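Local coordinates for protein LRA-12 (Uncultured bacterium, PDB 5AEB) that probably hydrolyses beta-lactam antibiotics, carbapenems among them, as a class B3 metallo-beta-lactamase with two zinc ions in its active site, at residues T77-H89 / P159-D171. Sequence-based numbering, arbitrary orientation.
Sequences TKILLTTQAHYDH and PGHTKGSCSFLFD. With ZN (zinc ion), chain D; ZN (zinc ion), chain C.
T83 and Q84 meet C166 and S165 where the loop after strand 77-81 passes the start of strand 166-173, and one backbone hydrogen bond, C166 N to T83 O (2.9 Å, 156° at the hydrogen), joins them. S165 CA adds a CA-H...O contact to the same oxygen. Beyond this bond, a zinc ion unites the two loops. Q84 OE1 (1.8 Å), H86 ND1 (1.9 Å) and H161 NE2 (1.8 Å) bind it, with a water as fourth ligand. H161 has CG anti to its backbone N (chi1 -173°), which carries NE2 to the metal; its ring plane and the Q84 amide plane are 63° apart. Q84 stands where the first histidine of the HXHXDH signature of metallo-beta-lactamases is usual, so the motif reads QAHYDH. D88 OD2 and H89 NE2 hold the second zinc ion together with H227 and two waters, one of which bridges to the first zinc and probably serves as the nucleophile, as in relatives. T162 CG2 sits over one face of the H86 ring in a CH-pi contact, 3.7 Å from its centroid, while T162 OG1 is hydrogen-bonded to D110. An apolar patch forms farther along: L81 CD1 lies over one face of the F168 ring, 4.1 Å from its centroid, and T83 CG2 approaches the ring edge. T83 OG1 is hydrogen-bonded to S226 OG, in the loop that carries H227. The contact bridges the two sheets of the alpha-beta/beta-alpha sandwich: strand 77-81 runs between strands 48-52 and 103-107 in one, its L80 packed against helix 93-100, and strand 166-173 lies between 151-157 and 178-184 in the other.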
loop_
_atom_site.group_PDB
_atom_site.type_symbol
_atom_site.label_atom_id
_atom_site.label_comp_id
_atom_site.label_asym_id
_atom_site.label_seq_id
_atom_site.Cartn_x
_atom_site.Cartn_y
_atom_site.Cartn_z
ATOM N N THR A 77 14.033 3.987 10.803
ATOM C CA THR A 77 13.049 4.330 9.774
ATOM C C THR A 77 13.418 5.632 9.101
ATOM O O THR A 77 13.552 6.648 9.770
ATOM C CB THR A 77 11.613 4.402 10.337
ATOM O OG1 THR A 77 11.279 3.145 10.927
ATOM C CG2 THR A 77 10.597 4.680 9.232
ATOM N N LYS A 78 13.635 5.602 7.789
ATOM C CA LYS A 78 14.066 6.810 7.075
ATOM C C LYS A 78 13.006 7.348 6.136
ATOM O O LYS A 78 12.929 8.551 5.908
ATOM C CB LYS A 78 15.330 6.553 6.263
ATOM C CG LYS A 78 16.612 6.291 7.022
ATOM C CD LYS A 78 16.916 7.250 8.171
ATOM C CE LYS A 78 18.299 6.908 8.738
ATOM N NZ LYS A 78 18.338 6.733 10.238
ATOM N N ILE A 79 12.198 6.436 5.597
ATOM C CA ILE A 79 11.226 6.737 4.548
ATOM C C ILE A 79 9.887 6.046 4.850
ATOM O O ILE A 79 9.851 4.900 5.312
ATOM C CB ILE A 79 11.735 6.375 3.132
ATOM C CG1 ILE A 79 13.057 7.115 2.835
ATOM C CG2 ILE A 79 10.658 6.686 2.081
ATOM C CD1 ILE A 79 13.655 6.846 1.459
ATOM N N LEU A 80 8.815 6.812 4.661
ATOM C CA LEU A 80 7.434 6.358 4.748
ATOM C C LEU A 80 6.781 6.511 3.378
ATOM O O LEU A 80 6.842 7.592 2.759
ATOM C CB LEU A 80 6.657 7.212 5.782
ATOM C CG LEU A 80 7.265 7.268 7.195
ATOM C CD1 LEU A 80 6.535 8.282 8.058
ATOM C CD2 LEU A 80 7.283 5.882 7.848
ATOM N N LEU A 81 6.153 5.436 2.920
ATOM C CA LEU A 81 5.388 5.428 1.681
ATOM C C LEU A 81 3.953 4.928 1.909
ATOM O O LEU A 81 3.676 4.268 2.915
ATOM C CB LEU A 81 6.083 4.539 0.649
ATOM C CG LEU A 81 7.550 4.857 0.321
ATOM C CD1 LEU A 81 8.163 3.749 -0.526
ATOM C CD2 LEU A 81 7.637 6.201 -0.393
ATOM N N THR A 82 3.062 5.228 0.964
ATOM C CA THR A 82 1.750 4.605 0.948
ATOM C C THR A 82 1.323 4.295 -0.474
ATOM O O THR A 82 1.702 5.000 -1.398
ATOM C CB THR A 82 0.648 5.453 1.660
ATOM O OG1 THR A 82 -0.616 4.735 1.683
ATOM C CG2 THR A 82 0.425 6.810 0.936
ATOM N N THR A 83 0.515 3.253 -0.642
ATOM C CA THR A 83 -0.051 2.942 -1.953
ATOM C C THR A 83 -1.364 3.692 -2.266
ATOM O O THR A 83 -1.896 3.585 -3.394
ATOM C CB THR A 83 -0.297 1.442 -2.050
ATOM O OG1 THR A 83 -1.077 1.039 -0.910
ATOM C CG2 THR A 83 1.075 0.695 -2.030
ATOM N N GLN A 84 -1.874 4.466 -1.304
ATOM C CA GLN A 84 -3.293 4.743 -1.301
ATOM C C GLN A 84 -3.650 5.676 -0.151
ATOM O O GLN A 84 -3.500 5.271 1.006
ATOM C CB GLN A 84 -3.982 3.382 -0.947
ATOM C CG GLN A 84 -5.166 3.069 -1.736
ATOM C CD GLN A 84 -6.005 2.024 -1.076
ATOM O OE1 GLN A 84 -6.961 2.370 -0.338
ATOM N NE2 GLN A 84 -5.692 0.714 -1.357
ATOM N N ALA A 85 -4.258 6.830 -0.425
ATOM C CA ALA A 85 -4.626 7.708 0.695
ATOM C C ALA A 85 -6.031 7.450 1.262
ATOM O O ALA A 85 -6.952 8.258 1.092
ATOM C CB ALA A 85 -4.447 9.176 0.322
ATOM N N HIS A 86 -6.201 6.296 1.902
ATOM C CA HIS A 86 -7.426 5.966 2.602
ATOM C C HIS A 86 -7.064 5.650 4.009
ATOM O O HIS A 86 -5.970 5.176 4.264
ATOM C CB HIS A 86 -8.127 4.746 2.004
ATOM C CG HIS A 86 -8.993 5.048 0.804
ATOM N ND1 HIS A 86 -9.355 4.093 -0.088
ATOM C CD2 HIS A 86 -9.564 6.240 0.359
ATOM C CE1 HIS A 86 -10.105 4.665 -1.057
ATOM N NE2 HIS A 86 -10.249 5.972 -0.765
ATOM N N TYR A 87 -8.026 5.845 4.910
ATOM C CA TYR A 87 -7.795 5.707 6.352
ATOM C C TYR A 87 -7.335 4.322 6.778
ATOM O O TYR A 87 -6.666 4.204 7.800
ATOM C CB TYR A 87 -9.040 6.111 7.162
ATOM C CG TYR A 87 -10.167 5.099 7.125
ATOM C CD1 TYR A 87 -11.095 5.094 6.079
ATOM C CD2 TYR A 87 -10.289 4.122 8.119
ATOM C CE1 TYR A 87 -12.128 4.160 6.033
ATOM C CE2 TYR A 87 -11.318 3.186 8.089
ATOM C CZ TYR A 87 -12.237 3.204 7.054
ATOM O OH TYR A 87 -13.264 2.253 7.025
ATOM N N ASP A 88 -7.706 3.293 6.015
ATOM C CA ASP A 88 -7.265 1.919 6.303
ATOM C C ASP A 88 -5.764 1.670 5.967
ATOM O O ASP A 88 -5.206 0.659 6.372
ATOM C CB ASP A 88 -8.209 0.817 5.684
ATOM C CG ASP A 88 -8.398 0.940 4.171
ATOM O OD1 ASP A 88 -8.511 2.112 3.665
ATOM O OD2 ASP A 88 -8.435 -0.132 3.472
ATOM N N HIS A 89 -5.124 2.619 5.278
ATOM C CA HIS A 89 -3.688 2.530 4.976
ATOM C C HIS A 89 -2.867 3.696 5.434
ATOM O O HIS A 89 -1.634 3.671 5.281
ATOM C CB HIS A 89 -3.480 2.283 3.492
ATOM C CG HIS A 89 -4.407 1.227 2.941
ATOM N ND1 HIS A 89 -4.168 -0.074 3.087
ATOM C CD2 HIS A 89 -5.635 1.338 2.286
ATOM C CE1 HIS A 89 -5.178 -0.778 2.523
ATOM N NE2 HIS A 89 -6.081 0.094 2.046
ATOM N N PRO A 159 -3.681 5.478 -10.762
ATOM C CA PRO A 159 -4.851 6.141 -10.197
ATOM C C PRO A 159 -6.161 5.408 -10.386
ATOM O O PRO A 159 -6.279 4.507 -11.231
ATOM C CB PRO A 159 -4.870 7.508 -10.927
ATOM C CG PRO A 159 -4.297 7.181 -12.263
ATOM C CD PRO A 159 -3.162 6.235 -11.928
ATOM N N GLY A 160 -7.138 5.801 -9.587
ATOM C CA GLY A 160 -8.518 5.363 -9.789
ATOM C C GLY A 160 -9.106 5.048 -8.448
ATOM O O GLY A 160 -10.056 5.699 -8.036
ATOM N N HIS A 161 -8.537 4.042 -7.770
ATOM C CA HIS A 161 -8.900 3.752 -6.370
ATOM C C HIS A 161 -8.834 5.039 -5.576
ATOM O O HIS A 161 -9.783 5.362 -4.834
ATOM C CB HIS A 161 -8.018 2.694 -5.734
ATOM C CG HIS A 161 -8.482 2.263 -4.337
ATOM N ND1 HIS A 161 -9.446 1.352 -4.142
ATOM C CD2 HIS A 161 -8.081 2.682 -3.063
ATOM C CE1 HIS A 161 -9.662 1.188 -2.829
ATOM N NE2 HIS A 161 -8.814 1.998 -2.161
ATOM N N THR A 162 -7.714 5.762 -5.713
ATOM C CA THR A 162 -7.618 7.136 -5.265
ATOM C C THR A 162 -7.029 7.924 -6.430
ATOM O O THR A 162 -6.544 7.338 -7.416
ATOM C CB THR A 162 -6.822 7.338 -3.931
ATOM O OG1 THR A 162 -5.437 6.981 -4.101
ATOM C CG2 THR A 162 -7.405 6.538 -2.830
ATOM N N LYS A 163 -7.096 9.247 -6.351
ATOM C CA LYS A 163 -6.519 10.067 -7.420
ATOM C C LYS A 163 -4.984 9.856 -7.514
ATOM O O LYS A 163 -4.407 10.084 -8.565
ATOM C CB LYS A 163 -6.847 11.542 -7.211
ATOM C CG LYS A 163 -8.336 11.832 -7.138
ATOM C CD LYS A 163 -8.593 13.335 -7.098
ATOM C CE LYS A 163 -10.060 13.614 -6.765
ATOM N NZ LYS A 163 -10.561 14.771 -7.565
ATOM N N GLY A 164 -4.344 9.464 -6.407
ATOM C CA GLY A 164 -2.907 9.227 -6.397
ATOM C C GLY A 164 -2.511 7.814 -5.988
ATOM O O GLY A 164 -1.392 7.594 -5.538
ATOM N N SER A 165 -3.405 6.844 -6.101
ATOM C CA SER A 165 -2.995 5.503 -5.701
ATOM C C SER A 165 -1.866 5.010 -6.627
ATOM O O SER A 165 -1.753 5.430 -7.804
ATOM C CB SER A 165 -4.168 4.515 -5.566
ATOM O OG SER A 165 -5.140 4.670 -6.581
ATOM N N CYS A 166 -1.021 4.138 -6.083
ATOM C CA CYS A 166 0.246 3.825 -6.742
ATOM C C CYS A 166 0.797 2.490 -6.279
ATOM O O CYS A 166 0.407 1.962 -5.240
ATOM C CB CYS A 166 1.277 4.941 -6.454
ATOM S SG CYS A 166 1.597 5.123 -4.680
ATOM N N SER A 167 1.712 1.950 -7.067
ATOM C CA SER A 167 2.388 0.720 -6.724
ATOM C C SER A 167 3.903 1.032 -6.690
ATOM O O SER A 167 4.338 2.081 -7.199
ATOM C CB SER A 167 2.070 -0.320 -7.798
ATOM O OG SER A 167 0.681 -0.634 -7.804
ATOM N N PHE A 168 4.672 0.120 -6.117
ATOM C CA PHE A 168 6.110 0.212 -6.073
ATOM C C PHE A 168 6.717 -1.068 -6.624
ATOM O O PHE A 168 6.335 -2.173 -6.257
ATOM C CB PHE A 168 6.649 0.494 -4.658
ATOM C CG PHE A 168 6.051 1.706 -4.026
ATOM C CD1 PHE A 168 6.591 2.960 -4.261
ATOM C CD2 PHE A 168 4.910 1.597 -3.242
ATOM C CE1 PHE A 168 6.014 4.100 -3.696
ATOM C CE2 PHE A 168 4.335 2.710 -2.675
ATOM C CZ PHE A 168 4.877 3.970 -2.919
ATOM N N LEU A 169 7.656 -0.876 -7.529
ATOM C CA LEU A 169 8.396 -1.937 -8.173
ATOM C C LEU A 169 9.871 -1.803 -7.759
ATOM O O LEU A 169 10.476 -0.712 -7.887
ATOM C CB LEU A 169 8.254 -1.767 -9.688
ATOM C CG LEU A 169 8.811 -2.780 -10.685
ATOM C CD1 LEU A 169 8.052 -4.095 -10.516
ATOM C CD2 LEU A 169 8.583 -2.164 -12.090
ATOM N N PHE A 170 10.430 -2.892 -7.222
ATOM C CA PHE A 170 11.833 -2.906 -6.782
ATOM C C PHE A 170 12.410 -4.311 -6.717
ATOM O O PHE A 170 11.672 -5.291 -6.519
ATOM C CB PHE A 170 12.024 -2.223 -5.413
ATOM C CG PHE A 170 11.487 -3.016 -4.261
ATOM C CD1 PHE A 170 10.102 -3.085 -4.025
ATOM C CD2 PHE A 170 12.356 -3.705 -3.407
ATOM C CE1 PHE A 170 9.587 -3.841 -2.977
ATOM C CE2 PHE A 170 11.847 -4.441 -2.332
ATOM C CZ PHE A 170 10.472 -4.520 -2.119
ATOM N N ASP A 171 13.733 -4.377 -6.885
ATOM C CA ASP A 171 14.495 -5.600 -6.707
ATOM C C ASP A 171 15.040 -5.757 -5.284
ATOM O O ASP A 171 15.525 -4.794 -4.706
ATOM C CB ASP A 171 15.652 -5.627 -7.704
ATOM C CG ASP A 171 15.175 -5.745 -9.115
ATOM O OD1 ASP A 171 14.166 -6.449 -9.332
ATOM O OD2 ASP A 171 15.789 -5.158 -10.021
HETATM ZN ZN ZN D . -8.767 2.297 -0.418
HETATM ZN ZN ZN C . -7.869 -0.515 1.638
HETATM O O HOH W 1 -8.273 -0.846 -0.174
HETATM O O HOH W 2 -8.782 1.052 0.985
#